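Local coordinates for probable adhesion protein (Pseudomonas aeruginosa, PDB 6R5S) that probably captures divalent metal ions in the periplasm for ABC-type uptake and binds iron(II) or manganese(II) between its two lobes, at residues H41-R46 / E71-S76; V173-G178 / V222-I227; G178-L183 / Y246-I251. All coordinates share one frame; numbering follows the deposited sequence.

Interaction 1: H41-R46 / E71-S76. With FE2 (Fe (II) ion), chain C.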
loop_
_atom_site.group_PDB
_atom_site.type_symbol
_atom_site.label_atom_id
_atom_site.label_comp_id
_atom_site.label_asym_id
_atom_site.label_seq_id
_atom_site.Cartn_x
_atom_site.Cartn_y
_atom_site.Cartn_z
ATOM N N HIS A 41 -3.249 7.842 8.335
ATOM C CA HIS A 41 -4.502 7.449 9.005
ATOM C C HIS A 41 -4.851 8.461 10.110
ATOM O O HIS A 41 -6.017 8.810 10.275
ATOM C CB HIS A 41 -4.363 6.050 9.627
ATOM C CG HIS A 41 -3.881 4.999 8.671
ATOM N ND1 HIS A 41 -2.533 4.810 8.423
ATOM C CD2 HIS A 41 -4.587 4.120 7.932
ATOM C CE1 HIS A 41 -2.464 3.818 7.558
ATOM N NE2 HIS A 41 -3.673 3.378 7.225
ATOM N N ALA A 42 -3.835 8.933 10.857
ATOM C CA ALA A 42 -3.963 9.885 11.964
ATOM C C ALA A 42 -4.148 11.327 11.506
ATOM O O ALA A 42 -4.977 12.034 12.082
ATOM C CB ALA A 42 -2.749 9.790 12.877
ATOM N N TYR A 43 -3.363 11.762 10.489
ATOM C CA TYR A 43 -3.327 13.120 9.943
ATOM C C TYR A 43 -4.681 13.809 9.838
ATOM O O TYR A 43 -5.586 13.372 9.108
ATOM C CB TYR A 43 -2.590 13.200 8.586
ATOM C CG TYR A 43 -2.581 14.596 7.991
ATOM C CD1 TYR A 43 -1.608 15.523 8.354
ATOM C CD2 TYR A 43 -3.572 15.004 7.102
ATOM C CE1 TYR A 43 -1.621 16.823 7.845
ATOM C CE2 TYR A 43 -3.599 16.298 6.591
ATOM C CZ TYR A 43 -2.614 17.205 6.955
ATOM O OH TYR A 43 -2.648 18.483 6.439
ATOM N N GLU A 44 -4.756 14.949 10.555
ATOM C CA GLU A 44 -5.874 15.881 10.608
ATOM C C GLU A 44 -5.432 17.136 9.835
ATOM O O GLU A 44 -4.454 17.770 10.257
ATOM C CB GLU A 44 -6.244 16.203 12.072
ATOM C CG GLU A 44 -7.718 16.530 12.282
ATOM C CD GLU A 44 -8.724 15.494 11.804
ATOM O OE1 GLU A 44 -8.681 14.339 12.289
ATOM O OE2 GLU A 44 -9.559 15.841 10.937
ATOM N N PRO A 45 -6.088 17.440 8.668
ATOM C CA PRO A 45 -5.680 18.601 7.840
ATOM C C PRO A 45 -5.229 19.881 8.581
ATOM O O PRO A 45 -5.886 20.305 9.536
ATOM C CB PRO A 45 -6.914 18.851 6.965
ATOM C CG PRO A 45 -7.511 17.484 6.770
ATOM C CD PRO A 45 -7.220 16.713 8.040
ATOM N N ARG A 46 -4.071 20.465 8.159
ATOM C CA ARG A 46 -3.507 21.698 8.753
ATOM C C ARG A 46 -3.484 22.901 7.796
ATOM O O ARG A 46 -3.432 22.726 6.579
ATOM C CB ARG A 46 -2.094 21.485 9.312
ATOM C CG ARG A 46 -1.993 20.557 10.522
ATOM C CD ARG A 46 -0.543 20.339 10.954
ATOM N NE ARG A 46 0.396 20.544 9.843
ATOM C CZ ARG A 46 1.702 20.305 9.892
ATOM N NH1 ARG A 46 2.258 19.828 10.998
ATOM N NH2 ARG A 46 2.462 20.541 8.833
ATOM N N GLU A 71 -9.085 15.198 -0.337
ATOM C CA GLU A 71 -10.320 15.628 -0.996
ATOM C C GLU A 71 -10.898 16.810 -0.193
ATOM O O GLU A 71 -11.306 17.805 -0.795
ATOM C CB GLU A 71 -11.316 14.446 -1.138
ATOM C CG GLU A 71 -10.874 13.418 -2.187
ATOM C CD GLU A 71 -11.112 11.933 -1.942
ATOM O OE1 GLU A 71 -12.284 11.541 -1.735
ATOM O OE2 GLU A 71 -10.132 11.152 -2.006
ATOM N N ARG A 72 -10.806 16.748 1.165
ATOM C CA ARG A 72 -11.254 17.809 2.080
ATOM C C ARG A 72 -10.338 19.040 2.004
ATOM O O ARG A 72 -10.853 20.165 1.948
ATOM C CB ARG A 72 -11.345 17.314 3.541
ATOM C CG ARG A 72 -12.274 16.116 3.782
ATOM C CD ARG A 72 -12.638 15.911 5.254
ATOM N NE ARG A 72 -11.471 15.699 6.115
ATOM C CZ ARG A 72 -10.947 14.510 6.394
ATOM N NH1 ARG A 72 -9.882 14.416 7.182
ATOM N NH2 ARG A 72 -11.480 13.402 5.887
HETATM N N MSE A 73 -8.988 18.841 2.025
HETATM C CA MSE A 73 -8.051 19.967 2.007
HETATM C C MSE A 73 -8.011 20.663 0.645
HETATM O O MSE A 73 -7.635 21.835 0.589
HETATM C CB MSE A 73 -6.649 19.638 2.562
HETATM C CG MSE A 73 -5.854 18.582 1.839
HETATM SE SE MSE A 73 -4.301 17.973 2.925
HETATM C CE MSE A 73 -2.955 19.174 2.233
ATOM N N ILE A 74 -8.509 20.016 -0.412
ATOM C CA ILE A 74 -8.630 20.662 -1.719
ATOM C C ILE A 74 -9.834 21.642 -1.714
ATOM O O ILE A 74 -9.707 22.775 -2.177
ATOM C CB ILE A 74 -8.663 19.617 -2.867
ATOM C CG1 ILE A 74 -7.224 19.111 -3.148
ATOM C CG2 ILE A 74 -9.331 20.196 -4.144
ATOM C CD1 ILE A 74 -7.077 17.782 -3.835
ATOM N N ALA A 75 -10.978 21.208 -1.141
ATOM C CA ALA A 75 -12.228 21.979 -1.030
ATOM C C ALA A 75 -12.099 23.300 -0.230
ATOM O O ALA A 75 -12.918 24.204 -0.405
ATOM C CB ALA A 75 -13.326 21.103 -0.436
ATOM N N SER A 76 -11.073 23.398 0.640
ATOM C CA SER A 76 -10.768 24.557 1.496
ATOM C C SER A 76 -9.582 25.379 0.944
ATOM O O SER A 76 -9.251 26.437 1.485
ATOM C CB SER A 76 -10.468 24.094 2.919
ATOM O OG SER A 76 -9.924 22.781 2.924
HETATM FE FE FE2 C . -4.227 1.873 5.580
#

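Interaction 2: V173-G178 / V222-I227. With FE2 (Fe (II) ion), chain C.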
loop_
_atom_site.group_PDB
_atom_site.type_symbol
_atom_site.label_atom_id
_atom_site.label_comp_id
_atom_site.label_asym_id
_atom_site.label_seq_id
_atom_site.Cartn_x
_atom_site.Cartn_y
_atom_site.Cartn_z
ATOM N N VAL A 173 -3.816 -17.329 6.889
ATOM C CA VAL A 173 -3.098 -16.077 7.130
ATOM C C VAL A 173 -4.064 -15.041 7.749
ATOM O O VAL A 173 -5.251 -15.046 7.445
ATOM C CB VAL A 173 -2.496 -15.655 5.750
ATOM C CG1 VAL A 173 -2.527 -14.160 5.503
ATOM C CG2 VAL A 173 -1.096 -16.206 5.584
ATOM N N ALA A 174 -3.562 -14.203 8.659
ATOM C CA ALA A 174 -4.330 -13.123 9.290
ATOM C C ALA A 174 -3.449 -11.899 9.310
ATOM O O ALA A 174 -2.223 -12.033 9.273
ATOM C CB ALA A 174 -4.727 -13.491 10.703
ATOM N N THR A 175 -4.053 -10.703 9.318
ATOM C CA THR A 175 -3.314 -9.439 9.348
ATOM C C THR A 175 -3.975 -8.517 10.360
ATOM O O THR A 175 -5.184 -8.631 10.586
ATOM C CB THR A 175 -3.154 -8.816 7.927
ATOM O OG1 THR A 175 -4.410 -8.429 7.394
ATOM C CG2 THR A 175 -2.502 -9.750 6.924
ATOM N N ILE A 176 -3.187 -7.633 10.995
ATOM C CA ILE A 176 -3.681 -6.636 11.945
ATOM C C ILE A 176 -4.433 -5.563 11.128
ATOM O O ILE A 176 -5.636 -5.405 11.277
ATOM C CB ILE A 176 -2.486 -6.051 12.748
ATOM C CG1 ILE A 176 -1.722 -7.150 13.537
ATOM C CG2 ILE A 176 -2.879 -4.868 13.629
ATOM C CD1 ILE A 176 -2.515 -8.008 14.500
ATOM N N HIS A 177 -3.720 -4.895 10.214
ATOM C CA HIS A 177 -4.239 -3.872 9.301
ATOM C C HIS A 177 -4.825 -4.553 8.038
ATOM O O HIS A 177 -4.239 -5.504 7.529
ATOM C CB HIS A 177 -3.070 -2.924 8.918
ATOM C CG HIS A 177 -3.500 -1.576 8.443
ATOM N ND1 HIS A 177 -3.898 -0.600 9.321
ATOM C CD2 HIS A 177 -3.544 -1.073 7.188
ATOM C CE1 HIS A 177 -4.212 0.448 8.576
ATOM N NE2 HIS A 177 -4.001 0.216 7.290
ATOM N N GLY A 178 -5.935 -4.044 7.522
ATOM C CA GLY A 178 -6.554 -4.587 6.313
ATOM C C GLY A 178 -5.925 -4.051 5.041
ATOM O O GLY A 178 -6.625 -3.563 4.148
ATOM N N VAL A 222 -0.277 -17.994 10.227
ATOM C CA VAL A 222 0.601 -16.837 10.402
ATOM C C VAL A 222 -0.190 -15.554 10.596
ATOM O O VAL A 222 -1.382 -15.512 10.284
ATOM C CB VAL A 222 1.719 -16.692 9.320
ATOM C CG1 VAL A 222 2.119 -18.031 8.716
ATOM C CG2 VAL A 222 1.352 -15.720 8.234
ATOM N N ILE A 223 0.468 -14.525 11.181
ATOM C CA ILE A 223 -0.104 -13.190 11.376
ATOM C C ILE A 223 0.883 -12.141 10.887
ATOM O O ILE A 223 2.063 -12.154 11.275
ATOM C CB ILE A 223 -0.683 -12.891 12.788
ATOM C CG1 ILE A 223 -1.563 -11.629 12.788
ATOM C CG2 ILE A 223 0.386 -12.838 13.887
ATOM C CD1 ILE A 223 -2.730 -11.740 13.694
ATOM N N PHE A 224 0.396 -11.264 9.985
ATOM C CA PHE A 224 1.179 -10.165 9.428
ATOM C C PHE A 224 0.890 -8.828 10.126
ATOM O O PHE A 224 -0.109 -8.165 9.827
ATOM C CB PHE A 224 1.039 -10.063 7.912
ATOM C CG PHE A 224 1.577 -11.239 7.138
ATOM C CD1 PHE A 224 2.945 -11.380 6.912
ATOM C CD2 PHE A 224 0.711 -12.182 6.585
ATOM C CE1 PHE A 224 3.437 -12.461 6.179
ATOM C CE2 PHE A 224 1.206 -13.246 5.822
ATOM C CZ PHE A 224 2.566 -13.375 5.622
ATOM N N SER A 225 1.778 -8.461 11.069
ATOM C CA SER A 225 1.704 -7.214 11.824
ATOM C C SER A 225 2.352 -6.017 11.057
ATOM O O SER A 225 2.874 -6.188 9.947
ATOM C CB SER A 225 2.304 -7.385 13.225
ATOM O OG SER A 225 3.714 -7.536 13.200
ATOM N N GLU A 226 2.299 -4.808 11.662
ATOM C CA GLU A 226 2.812 -3.562 11.096
ATOM C C GLU A 226 4.238 -3.175 11.517
ATOM O O GLU A 226 4.533 -3.044 12.702
ATOM C CB GLU A 226 1.845 -2.410 11.407
ATOM C CG GLU A 226 0.720 -2.249 10.400
ATOM C CD GLU A 226 1.075 -2.022 8.942
ATOM O OE1 GLU A 226 2.089 -1.346 8.634
ATOM O OE2 GLU A 226 0.303 -2.525 8.099
ATOM N N ILE A 227 5.094 -2.928 10.523
ATOM C CA ILE A 227 6.474 -2.476 10.689
ATOM C C ILE A 227 6.451 -0.982 11.034
ATOM O O ILE A 227 7.096 -0.574 12.004
ATOM C CB ILE A 227 7.291 -2.719 9.375
ATOM C CG1 ILE A 227 7.668 -4.184 9.214
ATOM C CG2 ILE A 227 8.553 -1.844 9.325
ATOM C CD1 ILE A 227 8.288 -4.576 7.906
HETATM FE FE FE2 C . -4.227 1.873 5.580
#

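Interaction 3: G178-L183 / Y246-I251. With FE2 (Fe (II) ion), chain C.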
loop_
_atom_site.group_PDB
_atom_site.type_symbol
_atom_site.label_atom_id
_atom_site.label_comp_id
_atom_site.label_asym_id
_atom_site.label_seq_id
_atom_site.Cartn_x
_atom_site.Cartn_y
_atom_site.Cartn_z
ATOM N N GLY A 178 -5.935 -4.044 7.522
ATOM C CA GLY A 178 -6.554 -4.587 6.313
ATOM C C GLY A 178 -5.925 -4.051 5.041
ATOM O O GLY A 178 -6.625 -3.563 4.148
ATOM N N ALA A 179 -4.594 -4.176 4.938
ATOM C CA ALA A 179 -3.811 -3.660 3.828
ATOM C C ALA A 179 -3.194 -4.680 2.857
ATOM O O ALA A 179 -2.626 -4.242 1.845
ATOM C CB ALA A 179 -2.691 -2.796 4.393
ATOM N N TYR A 180 -3.247 -6.001 3.144
ATOM C CA TYR A 180 -2.478 -6.948 2.352
ATOM C C TYR A 180 -3.284 -7.895 1.460
ATOM O O TYR A 180 -2.685 -8.748 0.786
ATOM C CB TYR A 180 -1.520 -7.697 3.288
ATOM C CG TYR A 180 -0.688 -6.698 4.068
ATOM C CD1 TYR A 180 0.288 -5.928 3.430
ATOM C CD2 TYR A 180 -0.986 -6.400 5.397
ATOM C CE1 TYR A 180 0.976 -4.927 4.107
ATOM C CE2 TYR A 180 -0.307 -5.396 6.083
ATOM C CZ TYR A 180 0.678 -4.666 5.435
ATOM O OH TYR A 180 1.403 -3.711 6.099
ATOM N N ASP A 181 -4.599 -7.635 1.334
ATOM C CA ASP A 181 -5.558 -8.400 0.533
ATOM C C ASP A 181 -5.132 -8.421 -0.936
ATOM O O ASP A 181 -5.203 -9.472 -1.580
ATOM C CB ASP A 181 -6.984 -7.836 0.708
ATOM C CG ASP A 181 -7.527 -7.776 2.148
ATOM O OD1 ASP A 181 -6.854 -7.171 3.025
ATOM O OD2 ASP A 181 -8.639 -8.294 2.388
ATOM N N TYR A 182 -4.597 -7.287 -1.430
ATOM C CA TYR A 182 -4.097 -7.126 -2.814
ATOM C C TYR A 182 -2.750 -7.803 -3.020
ATOM O O TYR A 182 -2.545 -8.420 -4.059
ATOM C CB TYR A 182 -3.990 -5.634 -3.198
ATOM C CG TYR A 182 -5.321 -4.927 -3.326
ATOM C CD1 TYR A 182 -6.034 -4.952 -4.519
ATOM C CD2 TYR A 182 -5.872 -4.233 -2.247
ATOM C CE1 TYR A 182 -7.254 -4.288 -4.642
ATOM C CE2 TYR A 182 -7.089 -3.563 -2.362
ATOM C CZ TYR A 182 -7.772 -3.591 -3.563
ATOM O OH TYR A 182 -8.979 -2.952 -3.672
ATOM N N LEU A 183 -1.824 -7.661 -2.044
ATOM C CA LEU A 183 -0.490 -8.269 -2.038
ATOM C C LEU A 183 -0.652 -9.786 -2.097
ATOM O O LEU A 183 -0.220 -10.416 -3.055
ATOM C CB LEU A 183 0.239 -7.868 -0.734
ATOM C CG LEU A 183 1.769 -7.826 -0.719
ATOM C CD1 LEU A 183 2.250 -7.142 0.517
ATOM C CD2 LEU A 183 2.364 -9.198 -0.690
ATOM N N TYR A 246 5.025 -12.218 11.654
ATOM C CA TYR A 246 5.784 -11.644 10.523
ATOM C C TYR A 246 5.278 -10.218 10.304
ATOM O O TYR A 246 4.093 -9.950 10.494
ATOM C CB TYR A 246 5.592 -12.435 9.235
ATOM C CG TYR A 246 5.973 -13.887 9.337
ATOM C CD1 TYR A 246 7.275 -14.307 9.080
ATOM C CD2 TYR A 246 5.023 -14.856 9.643
ATOM C CE1 TYR A 246 7.627 -15.651 9.152
ATOM C CE2 TYR A 246 5.369 -16.200 9.737
ATOM C CZ TYR A 246 6.669 -16.591 9.482
ATOM O OH TYR A 246 6.990 -17.917 9.539
ATOM N N SER A 247 6.167 -9.307 9.912
ATOM C CA SER A 247 5.824 -7.900 9.757
ATOM C C SER A 247 5.846 -7.429 8.335
ATOM O O SER A 247 6.713 -7.824 7.556
ATOM C CB SER A 247 6.748 -7.036 10.610
ATOM O OG SER A 247 6.582 -7.273 12.000
ATOM N N LEU A 248 4.914 -6.557 7.990
ATOM C CA LEU A 248 4.851 -6.023 6.641
ATOM C C LEU A 248 4.808 -4.514 6.671
ATOM O O LEU A 248 4.539 -3.918 7.716
ATOM C CB LEU A 248 3.670 -6.625 5.856
ATOM C CG LEU A 248 3.800 -8.101 5.425
ATOM C CD1 LEU A 248 2.563 -8.581 4.774
ATOM C CD2 LEU A 248 4.917 -8.282 4.468
ATOM N N SER A 249 5.159 -3.882 5.541
ATOM C CA SER A 249 5.196 -2.435 5.462
ATOM C C SER A 249 4.068 -1.887 4.620
ATOM O O SER A 249 3.886 -2.293 3.467
ATOM C CB SER A 249 6.536 -1.960 4.921
ATOM O OG SER A 249 6.491 -0.561 4.703
ATOM N N HIS A 250 3.340 -0.920 5.193
ATOM C CA HIS A 250 2.258 -0.191 4.539
ATOM C C HIS A 250 2.884 0.838 3.556
ATOM O O HIS A 250 2.174 1.354 2.698
ATOM C CB HIS A 250 1.439 0.515 5.636
ATOM C CG HIS A 250 0.088 1.026 5.232
ATOM N ND1 HIS A 250 -0.065 1.978 4.241
ATOM C CD2 HIS A 250 -1.118 0.789 5.789
ATOM C CE1 HIS A 250 -1.352 2.265 4.206
ATOM N NE2 HIS A 250 -2.026 1.580 5.121
ATOM N N ILE A 251 4.218 1.115 3.666
ATOM C CA ILE A 251 4.996 2.093 2.860
ATOM C C ILE A 251 4.415 3.476 3.173
ATOM O O ILE A 251 3.754 4.074 2.333
ATOM C CB ILE A 251 5.090 1.735 1.317
ATOM C CG1 ILE A 251 5.368 0.211 1.093
ATOM C CG2 ILE A 251 6.131 2.614 0.599
ATOM C CD1 ILE A 251 5.325 -0.309 -0.288
HETATM FE FE FE2 C . -4.227 1.873 5.580
#

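Interaction 1: H41-R46 / E71-S76
Met73, present as selenomethionine, reaches from helix 68-75 to Pro45 and Tyr43 in the loop that carries the iron ligand His41. Its CB lies 4.5 Å from Pro45 CB, a loose apolar touch at the root of the side chain. CG then sits between the backbone N and the carbonyl carbon (chi1 62°), and the near-straight next torsion carries SE out to the phenol end of Tyr43. There SE stands 3.9 Å from Tyr43 OH and 4.1 Å from Tyr43 CE2, approaching the ring obliquely in a Met-aromatic contact, before the chain bends to place CE. Tyr43 OH accepts a hydrogen bond from Arg46 N (3.0 Å) and is also hydrogen-bonded to Asp49, two bonds that probably limit the movement of the ring. The preceding residue, Arg72, places NH1 3.6 Å from Pro45 CD, with the proline carbon at the edge of the guanidinium. Glu44 OE2 is 4.0 Å from the same NH1 but well out of the guanidinium plane, so the attraction is probably one of charge alone. The contact thus joins the metal-binding loop after strand 28-32 to helix 68-75, while Asp49 and Ile50 of helix 47-52 also pack on Met73.

Interaction 2: V173-G178 / V222-I227
Ala174 and Phe224 are tied by the backbone of two neighbouring parallel strands, 173-175 and 222-226, in the four-stranded parallel sheet of one lobe of this solute-binding protein. Phe224 N donates to Ala174 O (2.8 Å), Ala174 N to Val222 O (3.0 Å), and a weaker bond joins Ile176 N to Phe224 O.

On one face Val173, Thr175, Val222 and Phe224 lie together. Phe224 holds CG beside its backbone N (chi1 -64°), which brings its ring edge against both strand neighbours opposite: Val173 CG2 is 3.8 Å from Phe224 CE2, and the Thr175 methyl CG2 also lies near the ring plane. Val173 and Val222 run side by side, their CG2 atoms meeting. Thr175 sends CG2 toward Phe224 CB and puts OG1 between its own N and carbonyl carbon (chi1 66°), from where the hydroxyl donates to His177 O, above the carbonyl plane, and ties down the turn leaving the strand.

On the face of Ala174 and Ile223 the contacts are aliphatic, and Ile176, just past the strand, joins them. Ile223 CD1 meets Ala174 CB and lies 3.8 Å from Ile176 CD1; Ile237 of helix 234-241 packs on both isoleucines.

At the end of strand 222-226, Glu226 reaches toward His177, which lies just past strand 173-175, with carboxylate and imidazole planes 76° apart; Glu226 OE2 is hydrogen-bonded to Tyr180 OH. His177 turns its ring to the metal, where NE2 binds the iron at 2.4 Å while Glu226 OE2 stays 3.5 Å from His177 CB.

Interaction 3: G178-L183 / Y246-I251
Leu248, at the end of strand 244-248, lies over one face of the Tyr180 ring. Its CB is 3.6 Å from Tyr180 CZ, above the phenol end, and the side chain then runs back along the ring, the two residues sliding past each other in opposite directions. With CG beside the backbone N (chi1 -72°) and the next torsion extended, CD1 comes to rest 3.9 Å from the ring centroid and 17° off the ring normal, a CH-pi contact. The opposite face of the same ring carries the methyl of Ala179 over its centre, so the ring is sandwiched between a leucine and an alanine.

Ser249 follows with its backbone. Its carbonyl O lies in the plane of the Tyr180 ring, at the edge, about 4.0 Å from CE1. Ser249 OG accepts a hydrogen bond from Ile251 N (3.0 Å), forming an ST turn that bends the chain just after the strand and around the next residue.

That residue is His250. His250 N comes within 3.5 Å of Tyr180 OH without a hydrogen bond; the hydrogen-bond partner of the phenol is Glu226 on the adjoining strand, a second-shell residue close to the metal. CG anti to the backbone N (chi1 -165°) directs the imidazole to the iron, which NE2 binds at 2.3 Å, and CD2 passes 4.2 Å from Ala179 CB. Ala179 also touches His111, another ligand.

Ile251 closes the ST turn and packs on Tyr261 and Glu264 of helix 260-279. The contact thus places the start of helix 181-185, with Tyr180 at its N-cap, against the end of an outer strand of the sheet; Leu248 packs in turn on Phe224 of strand 222-226 and Asn268 of helix 260-279.

Along the chain interaction 1 closes before the others open, whereas interactions 2 and 3 cross, their segments alternating and sharing Gly178. Interactions 2 and 3 have centres about 7 Å apart and both reach one parallel sheet, in which strands 222-226 and 244-248 are neighbours joined by a probable hydrogen bond from Ser225 N to Tyr246 O. Interaction 1 lies about 27 Å from interaction 2 and 24 Å from interaction 3, centre to centre, in the lobe built on the other parallel sheet. The contacts meet at the iron, where His41, His177 and His250, one from each interaction, bind it together with His66, His111 and His199, consistent with metal capture between two lobes.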